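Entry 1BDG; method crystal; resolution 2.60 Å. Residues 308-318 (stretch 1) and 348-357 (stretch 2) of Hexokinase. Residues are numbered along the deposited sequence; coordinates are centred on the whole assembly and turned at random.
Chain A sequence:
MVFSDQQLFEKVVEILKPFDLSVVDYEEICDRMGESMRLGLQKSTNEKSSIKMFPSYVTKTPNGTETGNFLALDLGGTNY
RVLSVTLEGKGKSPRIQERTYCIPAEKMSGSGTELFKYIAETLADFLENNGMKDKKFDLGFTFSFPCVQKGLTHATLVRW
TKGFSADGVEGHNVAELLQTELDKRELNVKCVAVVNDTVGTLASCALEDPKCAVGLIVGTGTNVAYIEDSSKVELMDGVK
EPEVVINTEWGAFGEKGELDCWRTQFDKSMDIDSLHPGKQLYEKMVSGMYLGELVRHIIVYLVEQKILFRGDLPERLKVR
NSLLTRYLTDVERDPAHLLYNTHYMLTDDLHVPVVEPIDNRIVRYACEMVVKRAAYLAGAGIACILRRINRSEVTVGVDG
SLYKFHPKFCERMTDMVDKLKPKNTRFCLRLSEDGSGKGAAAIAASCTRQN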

# COMPACT_ATOMS: atom_id res chain seq x y z
N LEU A 308 -5.19 7.10 31.15
CA LEU A 308 -3.90 6.44 30.95
C LEU A 308 -2.78 7.23 31.63
O LEU A 308 -2.85 8.44 31.77
CB LEU A 308 -3.54 6.32 29.46
CG LEU A 308 -3.74 5.05 28.62
CD1 LEU A 308 -2.79 5.07 27.44
CD2 LEU A 308 -3.47 3.81 29.43
N PHE A 309 -1.73 6.52 32.03
CA PHE A 309 -0.56 7.11 32.68
C PHE A 309 -0.87 8.24 33.67
O PHE A 309 -0.13 9.22 33.77
CB PHE A 309 0.43 7.60 31.61
CG PHE A 309 0.62 6.64 30.45
CD1 PHE A 309 0.62 5.26 30.65
CD2 PHE A 309 0.82 7.13 29.15
CE1 PHE A 309 0.80 4.39 29.58
CE2 PHE A 309 1.01 6.25 28.08
CZ PHE A 309 1.00 4.88 28.30
N ARG A 310 -1.96 8.10 34.42
CA ARG A 310 -2.37 9.10 35.41
C ARG A 310 -2.41 10.51 34.84
O ARG A 310 -2.27 11.48 35.59
CB ARG A 310 -1.47 9.06 36.65
CG ARG A 310 -1.95 8.12 37.72
CD ARG A 310 -2.06 6.73 37.17
NE ARG A 310 -0.78 6.28 36.63
CZ ARG A 310 -0.61 5.17 35.91
NH1 ARG A 310 -1.65 4.40 35.64
NH2 ARG A 310 0.60 4.84 35.47
N GLY A 311 -2.61 10.62 33.53
CA GLY A 311 -2.68 11.92 32.89
C GLY A 311 -1.35 12.46 32.37
O GLY A 311 -1.32 13.54 31.81
N ASP A 312 -0.26 11.73 32.58
CA ASP A 312 1.05 12.16 32.10
C ASP A 312 1.33 11.58 30.74
O ASP A 312 1.20 10.36 30.51
CB ASP A 312 2.16 11.70 33.04
CG ASP A 312 2.09 12.36 34.39
OD1 ASP A 312 1.56 13.48 34.48
OD2 ASP A 312 2.55 11.75 35.38
N LEU A 313 1.82 12.44 29.85
CA LEU A 313 2.16 12.06 28.49
C LEU A 313 3.69 12.13 28.42
O LEU A 313 4.28 13.09 28.88
CB LEU A 313 1.51 13.07 27.52
CG LEU A 313 1.64 12.99 25.99
CD1 LEU A 313 0.86 11.82 25.47
CD2 LEU A 313 1.11 14.28 25.38
N PRO A 314 4.34 11.06 27.92
CA PRO A 314 5.81 11.00 27.81
C PRO A 314 6.29 11.85 26.64
O PRO A 314 5.61 11.92 25.60
CB PRO A 314 6.09 9.53 27.51
CG PRO A 314 4.84 8.81 27.95
CD PRO A 314 3.74 9.77 27.56
N GLU A 315 7.49 12.43 26.78
CA GLU A 315 8.10 13.28 25.76
C GLU A 315 8.01 12.65 24.38
O GLU A 315 7.55 13.28 23.43
CB GLU A 315 9.57 13.57 26.12
N ARG A 316 8.40 11.37 24.30
CA ARG A 316 8.39 10.60 23.06
C ARG A 316 7.05 10.67 22.31
O ARG A 316 7.01 11.13 21.17
CB ARG A 316 8.75 9.15 23.36
CG ARG A 316 8.61 8.20 22.17
CD ARG A 316 9.94 7.90 21.45
NE ARG A 316 9.69 7.20 20.18
CZ ARG A 316 10.48 6.29 19.63
NH1 ARG A 316 11.61 5.92 20.23
NH2 ARG A 316 10.14 5.75 18.46
N LEU A 317 5.97 10.25 22.95
CA LEU A 317 4.64 10.27 22.34
C LEU A 317 4.07 11.67 22.03
O LEU A 317 2.85 11.84 21.91
CB LEU A 317 3.65 9.48 23.21
CG LEU A 317 3.91 7.97 23.23
CD1 LEU A 317 3.25 7.32 24.44
CD2 LEU A 317 3.43 7.36 21.90
N LYS A 318 4.94 12.68 22.02
CA LYS A 318 4.52 14.04 21.69
C LYS A 318 4.93 14.25 20.25
O LYS A 318 4.23 14.91 19.48
CB LYS A 318 5.19 15.06 22.60
CG LYS A 318 4.58 15.14 24.03
N ASP A 348 10.12 0.40 27.08
CA ASP A 348 11.29 0.35 26.23
C ASP A 348 11.29 1.12 24.91
O ASP A 348 12.27 1.83 24.59
CB ASP A 348 11.67 -1.09 25.98
CG ASP A 348 12.69 -1.57 26.94
OD1 ASP A 348 13.83 -1.07 26.81
OD2 ASP A 348 12.37 -2.41 27.82
N ASP A 349 10.25 0.93 24.09
CA ASP A 349 10.21 1.63 22.82
C ASP A 349 9.77 3.07 23.05
O ASP A 349 10.48 4.00 22.67
CB ASP A 349 9.33 0.89 21.80
CG ASP A 349 9.90 -0.47 21.39
OD1 ASP A 349 11.14 -0.60 21.24
OD2 ASP A 349 9.10 -1.42 21.21
N LEU A 350 8.68 3.26 23.79
CA LEU A 350 8.16 4.61 24.07
C LEU A 350 8.72 5.27 25.34
O LEU A 350 8.40 6.43 25.65
CB LEU A 350 6.64 4.61 24.13
CG LEU A 350 5.93 4.05 22.90
CD1 LEU A 350 4.42 4.04 23.11
CD2 LEU A 350 6.30 4.85 21.66
N HIS A 351 9.55 4.54 26.08
CA HIS A 351 10.13 5.07 27.31
C HIS A 351 9.10 5.66 28.32
O HIS A 351 9.46 6.55 29.10
CB HIS A 351 11.18 6.13 27.01
CG HIS A 351 12.22 5.71 26.00
ND1 HIS A 351 12.16 4.51 25.32
CD2 HIS A 351 13.32 6.35 25.55
CE1 HIS A 351 13.19 4.43 24.49
NE2 HIS A 351 13.91 5.54 24.61
N VAL A 352 7.83 5.25 28.28
CA VAL A 352 6.88 5.78 29.25
C VAL A 352 7.51 5.56 30.63
O VAL A 352 7.88 4.43 30.96
CB VAL A 352 5.54 5.04 29.21
CG1 VAL A 352 4.56 5.68 30.19
CG2 VAL A 352 4.95 5.05 27.82
N PRO A 353 7.64 6.62 31.44
CA PRO A 353 8.21 6.68 32.80
C PRO A 353 7.66 5.69 33.85
O PRO A 353 8.40 4.86 34.37
CB PRO A 353 7.92 8.13 33.21
CG PRO A 353 8.01 8.85 31.93
CD PRO A 353 7.23 7.97 31.01
N VAL A 354 6.39 5.85 34.23
CA VAL A 354 5.75 4.97 35.20
C VAL A 354 4.61 4.29 34.46
O VAL A 354 3.76 4.98 33.89
CB VAL A 354 5.14 5.77 36.37
CG1 VAL A 354 4.64 4.85 37.45
CG2 VAL A 354 6.17 6.73 36.93
N VAL A 355 4.59 2.95 34.48
CA VAL A 355 3.56 2.18 33.78
C VAL A 355 2.83 1.18 34.69
O VAL A 355 3.44 0.55 35.57
CB VAL A 355 4.17 1.44 32.57
CG1 VAL A 355 5.24 0.49 33.05
CG2 VAL A 355 3.11 0.67 31.80
N GLU A 356 1.53 1.02 34.45
CA GLU A 356 0.69 0.11 35.23
C GLU A 356 -0.07 -0.93 34.40
O GLU A 356 -0.35 -0.72 33.21
CB GLU A 356 -0.37 0.89 36.01
CG GLU A 356 0.14 1.93 36.95
CD GLU A 356 -0.85 2.25 38.05
OE1 GLU A 356 -2.05 1.94 37.88
OE2 GLU A 356 -0.43 2.78 39.09
N PRO A 357 -0.45 -2.05 35.02
CA PRO A 357 -1.19 -3.11 34.35
C PRO A 357 -2.39 -2.58 33.57
O PRO A 357 -2.63 -3.00 32.43
CB PRO A 357 -1.61 -4.01 35.52
CG PRO A 357 -0.36 -3.98 36.36
CD PRO A 357 0.03 -2.51 36.34

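V352 is the hub of the apolar centre. Its CA-to-CB bond points toward the other stretch, and its two methyl groups meet three residues there. CG1 sits 3.8 Å from the centroid of the F309 ring and only 4° off the ring normal, a CH-pi contact made squarely over the face. CG2 packs against F309 CZ at 4.0 Å and P314 CG at 3.8 Å, with L317 CD1 looser at 4.4 Å. The F309 CA-to-CB bond runs sideways, so it is the end of the side chain that brings the ring to V352. The P314 ring also touches P353, CG to CD at 4.0 Å. Beside this group, L317 CD2 meets L350 CD1 at 3.7 Å, continuing the buried apolar layer.

Arginines mark the polar edge. The aliphatic part of R316 lies along L350, with CG 4.1 Å from CD2. Its NH1 comes within 3.3 Å of D349 O, but this oxygen lies over a guanidinium face and the angle is too poor for a hydrogen bond; NE and NH2 are satisfied elsewhere in the structure. R310 NH1 forms a salt bridge with E356 OE1 at 3.4 Å. The oxygen lies well out of the guanidinium plane, so the attraction is between charges alone. No hydrogen bond joins the two stretches.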